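Local coordinates for protein MlnE (Bacillus amyloliquefaciens subsp. plantarum, PDB 5D2E) that forms the N-terminal B-type ketoreductase domain of a macrolactin polyketide synthase, binds NADP and probably reduces beta-keto groups of the growing chain, at residues E91-E94 against R100-M103; A113-L118 against N165-K170; T206-E211 against S230-N235. All coordinates share one frame; numbering follows the deposited sequence.

In the fold
All three contacts lie in the N-terminal half of the ketoreductase, the Rossmann-like subdomain that precedes the NADP-binding one. They are away from the NADP pocket, whose residues fall between 280 and 452. Contacts 1 and 2 touch, with centres 15 Å apart. Strand 100-103 leads into helix 108-120, and the helix lies against both phenylalanines of contact 1: F93 CE1 is 3.5 Å from L114 N, and F101 CE2 is 3.8 Å from V117 CG1. Contact 3 stands apart. Its centre is 22 Å from that of contact 2, with nearest atoms about 6 Å apart, and 26 Å from that of contact 1.

Contact 1. Residues E91-E94 against R100-M103; sequences ERFE and RFTM
E94 and T102 face each other as a hydrogen-bonded antiparallel pair. E94 N donates to T102 O at 2.9 Å, and T102 N returns a bond to E94 O at 3.0 Å. T102 O is also met by the CA-H of F93, with F93 CA 3.2 Å away.

The F93 side chain runs beside the pairing strand. Its CB and CG pass T102 O at the limit of contact. CD1 comes closer to that oxygen and also has M103 CB near the ring plane, at the edge. CE1 then lies 3.8 Å from F101 CD2, and CZ at the tip rests by F101 CD2 and CE2. CG is anti to the backbone N (chi1 173°), which carries the ring alongside F101. The two side chains point the same way. Their planes are near parallel, at 29°, but they are slid apart and barely overlap. D110 and A113 of helix 108-120 also touch the F93 side chain.

Polar groups gather around T102 OG1 and E94. T102 OG1 lies 3.0 Å from R92 O. E94 CB packs against the same hydroxyl at 3.5 Å. The extended E94 side chain forms a salt bridge with R92, OE1 to NH2 at 2.7 Å, and OE1 also accepts from a water.

M103 bonds through its backbone to T88 and G90, on the side of parallel strand 84-89. On its other side strand 100-103 takes strand 94-95 as a short antiparallel partner, at the margin of the otherwise parallel sheet of a Rossmann-like subdomain.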
loop_
_atom_site.group_PDB
_atom_site.type_symbol
_atom_site.label_atom_id
_atom_site.label_comp_id
_atom_site.label_asym_id
_atom_site.label_seq_id
_atom_site.Cartn_x
_atom_site.Cartn_y
_atom_site.Cartn_z
ATOM N N GLU A 91 -26.697 13.053 -7.468
ATOM C CA GLU A 91 -26.959 12.264 -8.683
ATOM C C GLU A 91 -26.263 12.923 -9.874
ATOM O O GLU A 91 -25.645 12.296 -10.698
ATOM C CB GLU A 91 -28.462 12.211 -9.013
ATOM C CG GLU A 91 -29.403 11.851 -7.875
ATOM C CD GLU A 91 -29.055 10.528 -7.210
ATOM O OE1 GLU A 91 -28.565 9.602 -7.905
ATOM O OE2 GLU A 91 -29.283 10.409 -5.979
ATOM N N ARG A 92 -26.385 14.224 -9.943
ATOM C CA ARG A 92 -25.909 14.962 -11.094
ATOM C C ARG A 92 -24.948 16.073 -10.648
ATOM O O ARG A 92 -25.021 16.558 -9.518
ATOM C CB ARG A 92 -27.075 15.685 -11.761
ATOM C CG ARG A 92 -28.234 14.876 -12.337
ATOM C CD ARG A 92 -29.279 15.874 -12.896
ATOM N NE ARG A 92 -29.668 16.893 -11.878
ATOM C CZ ARG A 92 -29.303 18.200 -11.814
ATOM N NH1 ARG A 92 -28.520 18.805 -12.713
ATOM N NH2 ARG A 92 -29.748 18.939 -10.807
ATOM N N PHE A 93 -24.128 16.524 -11.589
ATOM C CA PHE A 93 -23.386 17.751 -11.421
ATOM C C PHE A 93 -24.354 18.905 -11.440
ATOM O O PHE A 93 -25.190 19.002 -12.329
ATOM C CB PHE A 93 -22.397 17.968 -12.535
ATOM C CG PHE A 93 -21.721 19.304 -12.484
ATOM C CD1 PHE A 93 -20.701 19.532 -11.598
ATOM C CD2 PHE A 93 -22.153 20.339 -13.262
ATOM C CE1 PHE A 93 -20.086 20.759 -11.532
ATOM C CE2 PHE A 93 -21.540 21.584 -13.227
ATOM C CZ PHE A 93 -20.502 21.797 -12.346
ATOM N N GLU A 94 -24.227 19.777 -10.476
ATOM C CA GLU A 94 -25.069 20.985 -10.423
ATOM C C GLU A 94 -24.322 22.112 -9.750
ATOM O O GLU A 94 -23.787 21.925 -8.682
ATOM C CB GLU A 94 -26.385 20.750 -9.639
ATOM C CG GLU A 94 -27.339 21.932 -9.784
ATOM C CD GLU A 94 -28.696 21.707 -9.113
ATOM O OE1 GLU A 94 -29.010 20.556 -8.784
ATOM O OE2 GLU A 94 -29.414 22.689 -8.847
ATOM N N ARG A 100 -21.429 26.590 -4.023
ATOM C CA ARG A 100 -21.855 25.259 -3.715
ATOM C C ARG A 100 -22.081 24.477 -4.939
ATOM O O ARG A 100 -22.698 24.992 -5.894
ATOM C CB ARG A 100 -23.202 25.253 -2.926
ATOM C CG ARG A 100 -23.184 26.032 -1.625
ATOM C CD ARG A 100 -22.312 25.395 -0.625
ATOM N NE ARG A 100 -22.842 24.135 -0.111
ATOM C CZ ARG A 100 -23.628 23.974 0.973
ATOM N NH1 ARG A 100 -24.088 24.984 1.683
ATOM N NH2 ARG A 100 -23.990 22.755 1.333
ATOM N N PHE A 101 -21.643 23.217 -4.959
ATOM C CA PHE A 101 -21.895 22.303 -6.043
ATOM C C PHE A 101 -22.257 20.928 -5.532
ATOM O O PHE A 101 -21.915 20.542 -4.404
ATOM C CB PHE A 101 -20.651 22.128 -6.909
ATOM C CG PHE A 101 -20.218 23.338 -7.633
ATOM C CD1 PHE A 101 -19.440 24.288 -6.994
ATOM C CD2 PHE A 101 -20.521 23.493 -8.981
ATOM C CE1 PHE A 101 -19.025 25.394 -7.630
ATOM C CE2 PHE A 101 -20.109 24.641 -9.637
ATOM C CZ PHE A 101 -19.375 25.605 -8.956
ATOM N N THR A 102 -22.937 20.156 -6.374
ATOM C CA THR A 102 -23.094 18.711 -6.197
ATOM C C THR A 102 -22.517 17.997 -7.406
ATOM O O THR A 102 -22.398 18.582 -8.501
ATOM C CB THR A 102 -24.551 18.231 -6.034
ATOM O OG1 THR A 102 -25.267 18.497 -7.236
ATOM C CG2 THR A 102 -25.239 18.928 -4.862
ATOM N N MET A 103 -22.112 16.741 -7.205
ATOM C CA MET A 103 -21.569 15.948 -8.313
ATOM C C MET A 103 -21.505 14.506 -7.901
ATOM O O MET A 103 -21.610 14.201 -6.739
ATOM C CB MET A 103 -20.154 16.390 -8.712
ATOM C CG MET A 103 -19.090 16.231 -7.644
ATOM S SD MET A 103 -17.446 16.918 -8.129
ATOM C CE MET A 103 -16.998 15.663 -9.349
HETATM O O HOH W 1 -27.798 18.474 -7.333
#

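Contact 2. Residues A113-L118 against N165-K170; sequences ALCGVL and NKLCPK
C115 and N165 turn their side chains alike, each with its gamma atom anti to the carbonyl carbon (chi1 -62° for C115, -63° for N165). L167 does the reverse: its CG is anti to the backbone N (chi1 175°), which sends the fork of the leucine against helix 108-120.

The closest approach joins the two CB atoms, C115 CB and N165 CB, at 3.6 Å. The N165 amide then extends alongside the cysteine, so that ND2 is 3.8 Å from C115 SG. This is a van der Waals contact. The amide finds its polar partner one turn before C115 on helix 108-120: N165 ND2 donates to D112 OD1. A weak bond also leads from ND2 back to A161 O.

The two L167 branches meet different atoms of the helix. CD2 meets C115 SG at 4.1 Å. CD1 lies 4.0 Å from C115 O and 4.3 Å from L118 CB, so it touches both residues. F162 touches both C115 and L167. Between the two segments the contacts are van der Waals, and C115, L118 and L167 are all buried.

K166 has positive phi and ends helix 141-164 with a Schellman motif, while its own side chain points away from the contact. The next residue, L167, packs on helix 108-120 before strand 171-180 begins. The C-terminal end of helix 141-164 and the loop after it thus pack on helix 108-120, consistent with neighbouring helices on one side of a Rossmann-like sheet.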
loop_
_atom_site.group_PDB
_atom_site.type_symbol
_atom_site.label_atom_id
_atom_site.label_comp_id
_atom_site.label_asym_id
_atom_site.label_seq_id
_atom_site.Cartn_x
_atom_site.Cartn_y
_atom_site.Cartn_z
ATOM N N ALA A 113 -16.770 19.184 -15.689
ATOM C CA ALA A 113 -17.778 20.220 -15.547
ATOM C C ALA A 113 -17.419 21.184 -14.433
ATOM O O ALA A 113 -17.510 22.393 -14.615
ATOM C CB ALA A 113 -19.130 19.613 -15.250
ATOM N N LEU A 114 -17.018 20.638 -13.267
ATOM C CA LEU A 114 -16.579 21.480 -12.169
ATOM C C LEU A 114 -15.440 22.403 -12.585
ATOM O O LEU A 114 -15.491 23.594 -12.276
ATOM C CB LEU A 114 -16.114 20.648 -10.967
ATOM C CG LEU A 114 -15.686 21.389 -9.717
ATOM C CD1 LEU A 114 -16.849 22.183 -9.105
ATOM C CD2 LEU A 114 -15.135 20.427 -8.695
ATOM N N CYS A 115 -14.376 21.834 -13.183
ATOM C CA CYS A 115 -13.267 22.645 -13.660
ATOM C C CYS A 115 -13.738 23.742 -14.665
ATOM O O CYS A 115 -13.332 24.865 -14.580
ATOM C CB CYS A 115 -12.204 21.792 -14.340
ATOM S SG CYS A 115 -11.430 20.576 -13.294
ATOM N N GLY A 116 -14.590 23.362 -15.589
ATOM C CA GLY A 116 -15.111 24.284 -16.608
ATOM C C GLY A 116 -15.857 25.417 -15.975
ATOM O O GLY A 116 -15.598 26.591 -16.250
ATOM N N VAL A 117 -16.730 25.094 -15.035
ATOM C CA VAL A 117 -17.478 26.147 -14.399
ATOM C C VAL A 117 -16.623 27.093 -13.577
ATOM O O VAL A 117 -16.773 28.322 -13.660
ATOM C CB VAL A 117 -18.660 25.565 -13.571
ATOM C CG1 VAL A 117 -19.315 26.670 -12.767
ATOM C CG2 VAL A 117 -19.687 24.929 -14.494
ATOM N N LEU A 118 -15.695 26.541 -12.768
ATOM C CA LEU A 118 -14.837 27.391 -11.960
ATOM C C LEU A 118 -13.975 28.323 -12.828
ATOM O O LEU A 118 -13.779 29.469 -12.487
ATOM C CB LEU A 118 -13.965 26.563 -11.041
ATOM C CG LEU A 118 -14.771 25.815 -9.949
ATOM C CD1 LEU A 118 -13.780 24.944 -9.181
ATOM C CD2 LEU A 118 -15.518 26.725 -9.006
ATOM N N ASN A 165 -7.684 19.927 -17.491
ATOM C CA ASN A 165 -8.333 21.237 -17.642
ATOM C C ASN A 165 -7.481 22.379 -17.108
ATOM O O ASN A 165 -7.938 23.513 -17.030
ATOM C CB ASN A 165 -9.691 21.199 -16.917
ATOM C CG ASN A 165 -10.629 20.194 -17.545
ATOM O OD1 ASN A 165 -10.882 20.277 -18.712
ATOM N ND2 ASN A 165 -10.999 19.176 -16.835
ATOM N N LYS A 166 -6.266 22.087 -16.659
ATOM C CA LYS A 166 -5.330 23.063 -16.137
ATOM C C LYS A 166 -5.926 24.019 -15.091
ATOM O O LYS A 166 -5.720 25.244 -15.134
ATOM C CB LYS A 166 -4.726 23.843 -17.314
ATOM C CG LYS A 166 -3.916 22.934 -18.255
ATOM C CD LYS A 166 -2.828 23.738 -18.930
ATOM C CE LYS A 166 -2.468 23.118 -20.267
ATOM N NZ LYS A 166 -1.106 23.584 -20.665
ATOM N N LEU A 167 -6.671 23.454 -14.143
ATOM C CA LEU A 167 -7.386 24.254 -13.204
ATOM C C LEU A 167 -6.435 24.910 -12.191
ATOM O O LEU A 167 -6.646 26.052 -11.819
ATOM C CB LEU A 167 -8.455 23.407 -12.560
ATOM C CG LEU A 167 -9.180 24.137 -11.454
ATOM C CD1 LEU A 167 -10.098 25.114 -12.170
ATOM C CD2 LEU A 167 -9.980 23.204 -10.562
ATOM N N CYS A 168 -5.361 24.187 -11.809
ATOM C CA CYS A 168 -4.459 24.551 -10.753
ATOM C C CYS A 168 -3.024 24.492 -11.199
ATOM O O CYS A 168 -2.370 23.454 -11.122
ATOM C CB CYS A 168 -4.640 23.596 -9.553
ATOM S SG CYS A 168 -6.332 23.455 -8.910
ATOM N N PRO A 169 -2.478 25.631 -11.568
ATOM C CA PRO A 169 -1.035 25.678 -11.823
ATOM C C PRO A 169 -0.210 25.179 -10.625
ATOM O O PRO A 169 0.822 24.542 -10.827
ATOM C CB PRO A 169 -0.773 27.170 -12.096
ATOM C CG PRO A 169 -2.103 27.691 -12.582
ATOM C CD PRO A 169 -3.173 26.882 -11.878
ATOM N N LYS A 170 -0.666 25.480 -9.408
ATOM C CA LYS A 170 -0.130 24.936 -8.179
ATOM C C LYS A 170 -1.300 24.592 -7.297
ATOM O O LYS A 170 -2.311 25.298 -7.274
ATOM C CB LYS A 170 0.695 25.963 -7.450
ATOM C CG LYS A 170 2.113 26.114 -7.948
ATOM C CD LYS A 170 2.982 26.825 -6.900
ATOM C CE LYS A 170 4.451 26.513 -7.130
ATOM N NZ LYS A 170 4.867 27.004 -8.471
#

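Contact 3. Residues T206-E211 against S230-N235; sequences TCKAAE and SFEWNN
E232 O is gripped by two donors, K208 NZ at 2.7 Å and N235 N at 3.3 Å. They reach the carbonyl oxygen from opposite faces of its plane. The lysine nitrogen sits well above that plane, 45° out of it.

K208 gets there by sliding past E232 in the opposite direction. Its chain bends at chi3 (-91°), and its methylene carbons run along the glutamate: CD is 3.4 Å from E232 OE1. The ammonium itself forms only a weak, long salt bridge with that same oxygen, NZ to OE1 at 3.4 Å. N235 OD1 adds another weak bond to NZ at 3.1 Å, but N235 is poorly ordered.

The pair ties strand 205-214 of the Rossmann-like sheet to the C-terminal end of helix 222-233, which packs on it. A lysine charge at this end would be expected to suit the helix dipole.

The E232 chain bends at chi2 (-80°), and the residue is buried. OE2 lies 4.1 Å from A210 CB and is hydrogen-bonded to Y245 OH. A water lies within bonding distance of both OE2 and A209 O. L174 and T243, from the strands on either side of strand 205-214, also touch the glutamate. Just beyond the helix, N234 ND2 donates to S230 O at 2.9 Å and also bonds to F53 O.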
loop_
_atom_site.group_PDB
_atom_site.type_symbol
_atom_site.label_atom_id
_atom_site.label_comp_id
_atom_site.label_asym_id
_atom_site.label_seq_id
_atom_site.Cartn_x
_atom_site.Cartn_y
_atom_site.Cartn_z
ATOM N N THR A 206 1.390 19.723 -4.202
ATOM C CA THR A 206 1.888 19.281 -2.929
ATOM C C THR A 206 0.758 18.528 -2.239
ATOM O O THR A 206 -0.353 19.089 -1.990
ATOM C CB THR A 206 2.294 20.475 -2.069
ATOM O OG1 THR A 206 3.237 21.241 -2.779
ATOM C CG2 THR A 206 2.876 20.016 -0.720
ATOM N N CYS A 207 1.026 17.284 -1.881
ATOM C CA CYS A 207 -0.016 16.373 -1.457
ATOM C C CYS A 207 0.216 15.921 -0.036
ATOM O O CYS A 207 1.300 15.448 0.315
ATOM C CB CYS A 207 -0.070 15.169 -2.364
ATOM S SG CYS A 207 -0.529 15.458 -4.062
ATOM N N LYS A 208 -0.802 16.056 0.798
ATOM C CA LYS A 208 -0.713 15.640 2.197
ATOM C C LYS A 208 -1.838 14.735 2.546
ATOM O O LYS A 208 -2.911 14.854 1.964
ATOM C CB LYS A 208 -0.733 16.869 3.089
ATOM C CG LYS A 208 0.351 17.844 2.668
ATOM C CD LYS A 208 0.770 18.874 3.702
ATOM C CE LYS A 208 -0.023 20.165 3.631
ATOM N NZ LYS A 208 0.491 21.103 4.673
ATOM N N ALA A 209 -1.622 13.845 3.535
ATOM C CA ALA A 209 -2.648 12.881 3.958
ATOM C C ALA A 209 -2.768 12.914 5.473
ATOM O O ALA A 209 -1.767 13.076 6.162
ATOM C CB ALA A 209 -2.344 11.481 3.486
ATOM N N ALA A 210 -3.988 12.875 5.994
ATOM C CA ALA A 210 -4.176 13.006 7.443
ATOM C C ALA A 210 -5.312 12.039 7.884
ATOM O O ALA A 210 -6.395 12.045 7.313
ATOM C CB ALA A 210 -4.467 14.419 7.844
ATOM N N GLU A 211 -4.992 11.198 8.861
ATOM C CA GLU A 211 -5.912 10.306 9.476
ATOM C C GLU A 211 -6.520 11.053 10.669
ATOM O O GLU A 211 -5.814 11.750 11.467
ATOM C CB GLU A 211 -5.193 9.043 9.965
ATOM C CG GLU A 211 -6.090 8.095 10.731
ATOM C CD GLU A 211 -5.414 6.782 11.130
ATOM O OE1 GLU A 211 -4.609 6.345 10.364
ATOM O OE2 GLU A 211 -5.746 6.157 12.134
ATOM N N SER A 230 -6.663 23.601 9.458
ATOM C CA SER A 230 -5.882 24.820 9.632
ATOM C C SER A 230 -4.427 24.582 10.017
ATOM O O SER A 230 -3.536 25.343 9.649
ATOM C CB SER A 230 -6.567 25.728 10.665
ATOM O OG SER A 230 -7.848 26.207 10.168
ATOM N N PHE A 231 -4.200 23.565 10.846
ATOM C CA PHE A 231 -2.885 23.219 11.266
ATOM C C PHE A 231 -2.078 22.774 10.048
ATOM O O PHE A 231 -0.915 23.159 9.865
ATOM C CB PHE A 231 -2.968 22.115 12.331
ATOM C CG PHE A 231 -1.624 21.698 12.880
ATOM C CD1 PHE A 231 -1.046 22.412 13.961
ATOM C CD2 PHE A 231 -0.956 20.580 12.371
ATOM C CE1 PHE A 231 0.182 22.016 14.487
ATOM C CE2 PHE A 231 0.298 20.211 12.878
ATOM C CZ PHE A 231 0.866 20.942 13.931
ATOM N N GLU A 232 -2.691 21.949 9.210
ATOM C CA GLU A 232 -2.009 21.483 7.984
ATOM C C GLU A 232 -1.667 22.681 7.086
ATOM O O GLU A 232 -0.551 22.783 6.512
ATOM C CB GLU A 232 -2.900 20.465 7.229
ATOM C CG GLU A 232 -2.932 19.095 7.885
ATOM C CD GLU A 232 -1.704 18.266 7.540
ATOM O OE1 GLU A 232 -0.995 18.676 6.597
ATOM O OE2 GLU A 232 -1.482 17.226 8.179
ATOM N N TRP A 233 -2.635 23.592 6.937
ATOM C CA TRP A 233 -2.378 24.774 6.075
ATOM C C TRP A 233 -1.210 25.609 6.519
ATOM O O TRP A 233 -0.581 26.300 5.716
ATOM C CB TRP A 233 -3.575 25.683 6.051
ATOM C CG TRP A 233 -4.692 25.194 5.244
ATOM C CD1 TRP A 233 -4.635 24.333 4.175
ATOM C CD2 TRP A 233 -6.048 25.592 5.364
ATOM N NE1 TRP A 233 -5.903 24.160 3.635
ATOM C CE2 TRP A 233 -6.781 24.917 4.351
ATOM C CE3 TRP A 233 -6.739 26.416 6.254
ATOM C CZ2 TRP A 233 -8.153 25.084 4.190
ATOM C CZ3 TRP A 233 -8.082 26.564 6.109
ATOM C CH2 TRP A 233 -8.788 25.899 5.081
ATOM N N ASN A 234 -0.926 25.551 7.814
ATOM C CA ASN A 234 0.121 26.355 8.401
ATOM C C ASN A 234 1.413 25.607 8.807
ATOM O O ASN A 234 2.223 26.213 9.467
ATOM C CB ASN A 234 -0.499 27.115 9.588
ATOM C CG ASN A 234 -1.393 28.251 9.130
ATOM O OD1 ASN A 234 -0.892 29.252 8.626
ATOM N ND2 ASN A 234 -2.710 28.081 9.244
ATOM N N ASN A 235 1.647 24.356 8.381
ATOM C CA ASN A 235 2.832 23.571 8.859
ATOM C C ASN A 235 4.156 23.568 8.012
ATOM O O ASN A 235 4.173 23.544 6.783
ATOM C CB ASN A 235 2.433 22.129 9.181
ATOM C CG ASN A 235 2.277 21.249 7.940
ATOM O OD1 ASN A 235 2.631 21.630 6.811
ATOM N ND2 ASN A 235 1.739 20.035 8.151
HETATM O O HOH W 2 0.050 15.369 7.056
#